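Side-chain contacts in glycerate dehydrogenase/glyoxylate reductase (Thermus thermophilus, PDB 2CUK), which probably reduces glyoxylate and hydroxypyruvate to the corresponding hydroxyacids with NADPH or NADH: residues E237-V240 against E241-G245; A103-T106 against L107-L111; C71-G75 against V76-D80. All blocks are in the same frame, centred on the assembly; numbering follows the deposited sequence.

Contact 1 (E237-V240 against E241-G245); sequences EALV and EALRG
Leu239 and Leu243 stand one helical turn apart and meet through CG of Leu239 and CD1 of Leu243, 3.9 Å from each other. Their side chains pass at a slant. Leu216, on helix 213-216, and Leu252, on strand 249-252, also touch Leu239, while Ala250 of that strand touches Leu243, so the pair belongs to the layer between helix and sheet.

Backbone bonds carry the turn itself. Glu241 N, Ala242 N and Leu243 N donate to the carbonyls of Glu237, Ala238 and Leu239; the Leu243 N to Leu239 O bond is 2.9 Å long but bent to 134° at the hydrogen. Val240 O is reached by two weak bonds, from Leu243 N at 3.3 Å and from Arg244 N at 3.5 Å.

Buried Val240, which also touches Leu266, lies beside exposed Arg244. CG1 of Val240, anti to its backbone N (chi1 169°), sits over one face of the guanidinium, 3.6 Å from Arg244 NH2. The carboxylates of Glu237 and Glu241 are almost perpendicular, their OE2 atoms 4.9 Å apart; Glu241 OE2 is salt-bridged to Arg213, which probably eases the like charges.

The three i to i+4 bonds are those of an alpha helix, here in the beta-alpha-beta unit from strand 224-227 through helix 236-243 to strand 249-252 of the Rossmann-type NAD-binding domain.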
loop_
_atom_site.group_PDB
_atom_site.type_symbol
_atom_site.label_atom_id
_atom_site.label_comp_id
_atom_site.label_asym_id
_atom_site.label_seq_id
_atom_site.Cartn_x
_atom_site.Cartn_y
_atom_site.Cartn_z
ATOM N N GLU A 237 22.441 -11.027 -3.746
ATOM C CA GLU A 237 23.625 -10.180 -3.799
ATOM C C GLU A 237 23.610 -9.286 -5.038
ATOM O O GLU A 237 23.976 -8.118 -4.998
ATOM C CB GLU A 237 24.858 -11.085 -3.823
ATOM C CG GLU A 237 26.162 -10.291 -3.906
ATOM C CD GLU A 237 27.222 -10.979 -3.076
ATOM O OE1 GLU A 237 26.930 -12.015 -2.494
ATOM O OE2 GLU A 237 28.340 -10.468 -3.018
ATOM N N ALA A 238 23.164 -9.819 -6.170
ATOM C CA ALA A 238 23.081 -9.038 -7.399
ATOM C C ALA A 238 22.034 -7.933 -7.278
ATOM O O ALA A 238 22.213 -6.844 -7.820
ATOM C CB ALA A 238 22.748 -9.951 -8.581
ATOM N N LEU A 239 20.944 -8.209 -6.568
ATOM C CA LEU A 239 19.902 -7.207 -6.390
ATOM C C LEU A 239 20.476 -6.001 -5.641
ATOM O O LEU A 239 20.177 -4.856 -5.979
ATOM C CB LEU A 239 18.716 -7.787 -5.615
ATOM C CG LEU A 239 17.567 -6.798 -5.374
ATOM C CD1 LEU A 239 17.039 -6.272 -6.707
ATOM C CD2 LEU A 239 16.450 -7.498 -4.599
ATOM N N VAL A 240 21.296 -6.264 -4.624
ATOM C CA VAL A 240 21.926 -5.191 -3.857
ATOM C C VAL A 240 22.730 -4.302 -4.807
ATOM O O VAL A 240 22.668 -3.078 -4.737
ATOM C CB VAL A 240 22.892 -5.747 -2.778
ATOM C CG1 VAL A 240 23.729 -4.603 -2.194
ATOM C CG2 VAL A 240 22.105 -6.436 -1.669
ATOM N N GLU A 241 23.483 -4.938 -5.697
ATOM C CA GLU A 241 24.290 -4.213 -6.673
ATOM C C GLU A 241 23.434 -3.294 -7.547
ATOM O O GLU A 241 23.750 -2.118 -7.720
ATOM C CB GLU A 241 25.039 -5.205 -7.564
ATOM C CG GLU A 241 26.073 -6.051 -6.828
ATOM C CD GLU A 241 26.682 -7.138 -7.710
ATOM O OE1 GLU A 241 26.638 -6.999 -8.952
ATOM O OE2 GLU A 241 27.217 -8.125 -7.164
ATOM N N ALA A 242 22.348 -3.847 -8.082
ATOM C CA ALA A 242 21.434 -3.127 -8.966
ATOM C C ALA A 242 20.659 -2.011 -8.288
ATOM O O ALA A 242 20.216 -1.066 -8.948
ATOM C CB ALA A 242 20.448 -4.118 -9.612
ATOM N N LEU A 243 20.491 -2.115 -6.976
ATOM C CA LEU A 243 19.744 -1.108 -6.232
ATOM C C LEU A 243 20.545 0.139 -5.902
ATOM O O LEU A 243 19.974 1.165 -5.540
ATOM C CB LEU A 243 19.195 -1.709 -4.933
ATOM C CG LEU A 243 17.984 -2.637 -5.085
ATOM C CD1 LEU A 243 17.685 -3.298 -3.765
ATOM C CD2 LEU A 243 16.783 -1.836 -5.559
ATOM N N ARG A 244 21.864 0.070 -6.036
ATOM C CA ARG A 244 22.675 1.234 -5.709
ATOM C C ARG A 244 22.459 2.411 -6.650
ATOM O O ARG A 244 22.600 3.559 -6.237
ATOM C CB ARG A 244 24.156 0.850 -5.634
ATOM C CG ARG A 244 24.446 -0.096 -4.474
ATOM C CD ARG A 244 25.927 -0.218 -4.164
ATOM N NE ARG A 244 26.185 -1.261 -3.168
ATOM C CZ ARG A 244 25.819 -1.197 -1.891
ATOM N NH1 ARG A 244 25.173 -0.133 -1.431
ATOM N NH2 ARG A 244 26.096 -2.204 -1.072
ATOM N N GLY A 245 22.088 2.139 -7.900
ATOM C CA GLY A 245 21.862 3.229 -8.837
ATOM C C GLY A 245 21.077 2.895 -10.099
ATOM O O GLY A 245 20.537 3.790 -10.752
#

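Contact 2 (A103-T106 against L107-L111); sequences ADLT and LALLL
Leu105 and Leu109 follow each other along one side of helix 99-114, and their methyls come together loosely, CD2 of Leu105 lying 4.3 Å from CD1 of Leu109. In Leu109 CG is anti to the carbonyl carbon (chi1 -74°), which lays it back over the preceding turn, with CG 3.4 Å from Leu105 O. Asp253 borders Leu105 and Thr228 borders Leu109.

Leu107 also reaches back, bringing CD2 to 3.5 Å from the carbonyl oxygen of Ala103. The same side chain packs against Val159 and Arg162 of helix 154-165 and against Phe166 of the second subunit. The methyl of Ala108 rests close to the carbonyl oxygens of both Asp104 and Leu105, and also meets Leu111 of the second subunit.

Thr106 holds OG1 beside the backbone N, where it hydrogen-bonds with Thr102 O, a turn earlier, and with Thr228 OG1. Four backbone bonds join 103-106 to 107-111: Leu107 N to Ala103 O at 3.1 Å, Ala108 N to Asp104 O and Leu109 N to Leu105 O, both at 2.9 Å, and Leu110 N to Thr106 O at 3.0 Å. The straightest is Leu107 N to Ala103 O, at 165°.

Asp104 is the buried acid among these leucines and alanines. Its OD1 forms a salt bridge with Arg162 and its OD2 accepts a hydrogen bond from Gln143 of the second subunit, so both oxygens are satisfied. The chemistry is thus that of a mostly apolar stretch of the helix, 103-111, at the subunit interface, in which a buried carboxylate is probably kept charged by the arginine.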
loop_
_atom_site.group_PDB
_atom_site.type_symbol
_atom_site.label_atom_id
_atom_site.label_comp_id
_atom_site.label_asym_id
_atom_site.label_seq_id
_atom_site.Cartn_x
_atom_site.Cartn_y
_atom_site.Cartn_z
ATOM N N ALA A 103 -1.992 -11.145 -3.625
ATOM C CA ALA A 103 -2.078 -10.121 -4.658
ATOM C C ALA A 103 -2.138 -8.760 -3.991
ATOM O O ALA A 103 -1.546 -7.793 -4.476
ATOM C CB ALA A 103 -3.327 -10.337 -5.521
ATOM N N ASP A 104 -2.861 -8.687 -2.876
ATOM C CA ASP A 104 -3.037 -7.419 -2.184
ATOM C C ASP A 104 -1.694 -6.861 -1.714
ATOM O O ASP A 104 -1.387 -5.684 -1.854
ATOM C CB ASP A 104 -3.944 -7.650 -0.976
ATOM C CG ASP A 104 -5.396 -7.685 -1.430
ATOM O OD1 ASP A 104 -5.646 -7.340 -2.586
ATOM O OD2 ASP A 104 -6.254 -8.057 -0.632
ATOM N N LEU A 105 -0.894 -7.756 -1.101
ATOM C CA LEU A 105 0.389 -7.321 -0.570
ATOM C C LEU A 105 1.394 -7.029 -1.680
ATOM O O LEU A 105 2.296 -6.210 -1.543
ATOM C CB LEU A 105 0.931 -8.410 0.351
ATOM C CG LEU A 105 2.252 -8.000 1.007
ATOM C CD1 LEU A 105 2.067 -7.505 2.446
ATOM C CD2 LEU A 105 3.261 -9.148 1.075
ATOM N N THR A 106 1.253 -7.772 -2.796
ATOM C CA THR A 106 2.078 -7.442 -3.949
ATOM C C THR A 106 1.864 -5.982 -4.332
ATOM O O THR A 106 2.803 -5.218 -4.514
ATOM C CB THR A 106 1.706 -8.359 -5.121
ATOM O OG1 THR A 106 1.939 -9.720 -4.746
ATOM C CG2 THR A 106 2.575 -8.025 -6.340
ATOM N N LEU A 107 0.597 -5.601 -4.431
ATOM C CA LEU A 107 0.253 -4.223 -4.751
ATOM C C LEU A 107 0.719 -3.270 -3.655
ATOM O O LEU A 107 1.190 -2.177 -3.945
ATOM C CB LEU A 107 -1.259 -4.079 -4.952
ATOM C CG LEU A 107 -1.735 -4.139 -6.407
ATOM C CD1 LEU A 107 -1.207 -2.924 -7.147
ATOM C CD2 LEU A 107 -1.256 -5.423 -7.075
ATOM N N ALA A 108 0.596 -3.688 -2.400
ATOM C CA ALA A 108 1.013 -2.847 -1.282
ATOM C C ALA A 108 2.509 -2.530 -1.392
ATOM O O ALA A 108 2.935 -1.413 -1.102
ATOM C CB ALA A 108 0.718 -3.550 0.037
ATOM N N LEU A 109 3.296 -3.519 -1.812
ATOM C CA LEU A 109 4.740 -3.348 -1.965
ATOM C C LEU A 109 5.068 -2.450 -3.155
ATOM O O LEU A 109 5.991 -1.635 -3.094
ATOM C CB LEU A 109 5.426 -4.714 -2.132
ATOM C CG LEU A 109 5.543 -5.583 -0.871
ATOM C CD1 LEU A 109 6.119 -6.955 -1.228
ATOM C CD2 LEU A 109 6.431 -4.879 0.151
ATOM N N LEU A 110 4.317 -2.597 -4.241
ATOM C CA LEU A 110 4.544 -1.758 -5.414
ATOM C C LEU A 110 4.343 -0.296 -5.011
ATOM O O LEU A 110 5.177 0.561 -5.303
ATOM C CB LEU A 110 3.570 -2.130 -6.538
ATOM C CG LEU A 110 3.470 -1.151 -7.717
ATOM C CD1 LEU A 110 4.854 -0.841 -8.269
ATOM C CD2 LEU A 110 2.587 -1.744 -8.795
ATOM N N LEU A 111 3.235 -0.022 -4.327
ATOM C CA LEU A 111 2.922 1.332 -3.884
ATOM C C LEU A 111 3.895 1.799 -2.811
ATOM O O LEU A 111 4.271 2.971 -2.779
ATOM C CB LEU A 111 1.489 1.395 -3.353
ATOM C CG LEU A 111 0.387 1.251 -4.408
ATOM C CD1 LEU A 111 -0.961 1.009 -3.737
ATOM C CD2 LEU A 111 0.350 2.517 -5.257
#

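Contact 3 (C71-G75 against V76-D80); sequences CYSVG and VDHVD
The chain turns at Gly75 and Val76, where two irregular segments join. Tyr72 centres an inverse gamma turn in 71-75; Val76 to Val79 form a type I beta turn in 76-80, closed by Val79 N to Val76 O.

Among the side chains, His78 NE2 donates a weak hydrogen bond to Gly75 O, 3.5 Å away. Ser73 OG gives the same Gly75 O a shorter bond, 2.9 Å and in the carbonyl plane, made possible by chi1 of 58°, which sets the hydroxyl between the backbone N and carbonyl carbon. An alanine at Ser73 would remove this donor and is likely to leave Gly75 O with only the weak histidine bond from the two segments and the loop less firmly fixed. His78 presents its edge to Ser73 OG and Gly75 O; its ND1 is bonded to Asp53 O, which helps hold the ring, while Val79 CG2 lies over one face, offset toward the rim. Cys71 SG packs 4.0 Å from Val76 CG1 and equally far from Val79 CG2.

The loop leaves strand 68-70 and enters helix 81-85, whose N-cap is Asp80. Cys71 and Ser73 bond through their backbones to Thr92 and Thr94, at and just past strand 90-92, and Tyr72 packs on helix 283-301.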
loop_
_atom_site.group_PDB
_atom_site.type_symbol
_atom_site.label_atom_id
_atom_site.label_comp_id
_atom_site.label_asym_id
_atom_site.label_seq_id
_atom_site.Cartn_x
_atom_site.Cartn_y
_atom_site.Cartn_z
ATOM N N CYS A 71 -1.636 -30.314 4.407
ATOM C CA CYS A 71 -0.778 -29.138 4.438
ATOM C C CYS A 71 -1.491 -27.818 4.655
ATOM O O CYS A 71 -2.515 -27.539 4.035
ATOM C CB CYS A 71 0.031 -29.045 3.142
ATOM S SG CYS A 71 1.181 -30.402 2.914
ATOM N N TYR A 72 -0.926 -27.007 5.543
ATOM C CA TYR A 72 -1.456 -25.687 5.832
ATOM C C TYR A 72 -0.663 -24.765 4.907
ATOM O O TYR A 72 0.161 -23.972 5.361
ATOM C CB TYR A 72 -1.207 -25.320 7.303
ATOM C CG TYR A 72 -1.815 -23.996 7.724
ATOM C CD1 TYR A 72 -3.198 -23.840 7.821
ATOM C CD2 TYR A 72 -1.007 -22.891 7.998
ATOM C CE1 TYR A 72 -3.765 -22.612 8.180
ATOM C CE2 TYR A 72 -1.562 -21.655 8.351
ATOM C CZ TYR A 72 -2.937 -21.523 8.439
ATOM O OH TYR A 72 -3.484 -20.301 8.772
ATOM N N SER A 73 -0.904 -24.907 3.605
ATOM C CA SER A 73 -0.228 -24.119 2.578
ATOM C C SER A 73 -0.641 -24.615 1.193
ATOM O O SER A 73 -1.241 -25.684 1.069
ATOM C CB SER A 73 1.291 -24.248 2.720
ATOM O OG SER A 73 1.707 -25.604 2.620
ATOM N N VAL A 74 -0.334 -23.830 0.162
ATOM C CA VAL A 74 -0.649 -24.215 -1.209
ATOM C C VAL A 74 0.532 -25.011 -1.763
ATOM O O VAL A 74 0.352 -26.003 -2.469
ATOM C CB VAL A 74 -0.919 -22.978 -2.114
ATOM C CG1 VAL A 74 0.261 -22.018 -2.074
ATOM C CG2 VAL A 74 -1.178 -23.434 -3.546
ATOM N N GLY A 75 1.743 -24.577 -1.423
ATOM C CA GLY A 75 2.930 -25.275 -1.880
ATOM C C GLY A 75 3.166 -26.519 -1.043
ATOM O O GLY A 75 2.741 -26.579 0.114
ATOM N N VAL A 76 3.838 -27.514 -1.618
ATOM C CA VAL A 76 4.119 -28.759 -0.909
ATOM C C VAL A 76 5.539 -29.282 -1.149
ATOM O O VAL A 76 5.793 -30.482 -1.024
ATOM C CB VAL A 76 3.121 -29.860 -1.323
ATOM C CG1 VAL A 76 1.713 -29.472 -0.900
ATOM C CG2 VAL A 76 3.182 -30.074 -2.830
ATOM N N ASP A 77 6.461 -28.383 -1.478
ATOM C CA ASP A 77 7.844 -28.776 -1.744
ATOM C C ASP A 77 8.570 -29.296 -0.508
ATOM O O ASP A 77 9.647 -29.880 -0.615
ATOM C CB ASP A 77 8.627 -27.595 -2.323
ATOM C CG ASP A 77 7.929 -26.956 -3.507
ATOM O OD1 ASP A 77 6.904 -26.270 -3.295
ATOM O OD2 ASP A 77 8.399 -27.147 -4.649
ATOM N N HIS A 78 7.979 -29.083 0.662
ATOM C CA HIS A 78 8.583 -29.518 1.918
ATOM C C HIS A 78 8.130 -30.916 2.323
ATOM O O HIS A 78 8.491 -31.413 3.392
ATOM C CB HIS A 78 8.231 -28.528 3.026
ATOM C CG HIS A 78 6.768 -28.234 3.120
ATOM N ND1 HIS A 78 5.981 -28.684 4.156
ATOM C CD2 HIS A 78 5.942 -27.556 2.288
ATOM C CE1 HIS A 78 4.734 -28.296 3.960
ATOM N NE2 HIS A 78 4.683 -27.610 2.833
ATOM N N VAL A 79 7.339 -31.545 1.461
ATOM C CA VAL A 79 6.829 -32.883 1.723
ATOM C C VAL A 79 7.247 -33.861 0.629
ATOM O O VAL A 79 6.990 -33.629 -0.553
ATOM C CB VAL A 79 5.286 -32.873 1.813
ATOM C CG1 VAL A 79 4.765 -34.283 2.072
ATOM C CG2 VAL A 79 4.836 -31.921 2.917
ATOM N N ASP A 80 7.903 -34.948 1.023
ATOM C CA ASP A 80 8.323 -35.966 0.062
ATOM C C ASP A 80 7.042 -36.667 -0.379
ATOM O O ASP A 80 6.584 -37.601 0.275
ATOM C CB ASP A 80 9.265 -36.975 0.723
ATOM C CG ASP A 80 9.852 -37.964 -0.271
ATOM O OD1 ASP A 80 9.134 -38.371 -1.207
ATOM O OD2 ASP A 80 11.030 -38.349 -0.109
#

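In the fold
From the N terminus, contact 3 comes first, in the loop that carries the chain from strand 68-70 to helix 81-85 beside the five-stranded parallel sheet, where 68-70 is next to the outer strand 90-92. Contact 2 follows on helix 99-114, which links the NAD-binding side to the subunit interface. Contact 1 comes last, on helix 236-243 beside the six-stranded sheet. Contacts 1 and 2 each join residues about one helical turn apart, contact 3 closes a short loop, and the three stand in series, none enclosing or crossing another. Contacts 2 and 3 have centres about 24 Å apart, on opposite sides of the chain's centre; contacts 1 and 2, both against the six-stranded sheet's domain, are about 21 Å apart between centres.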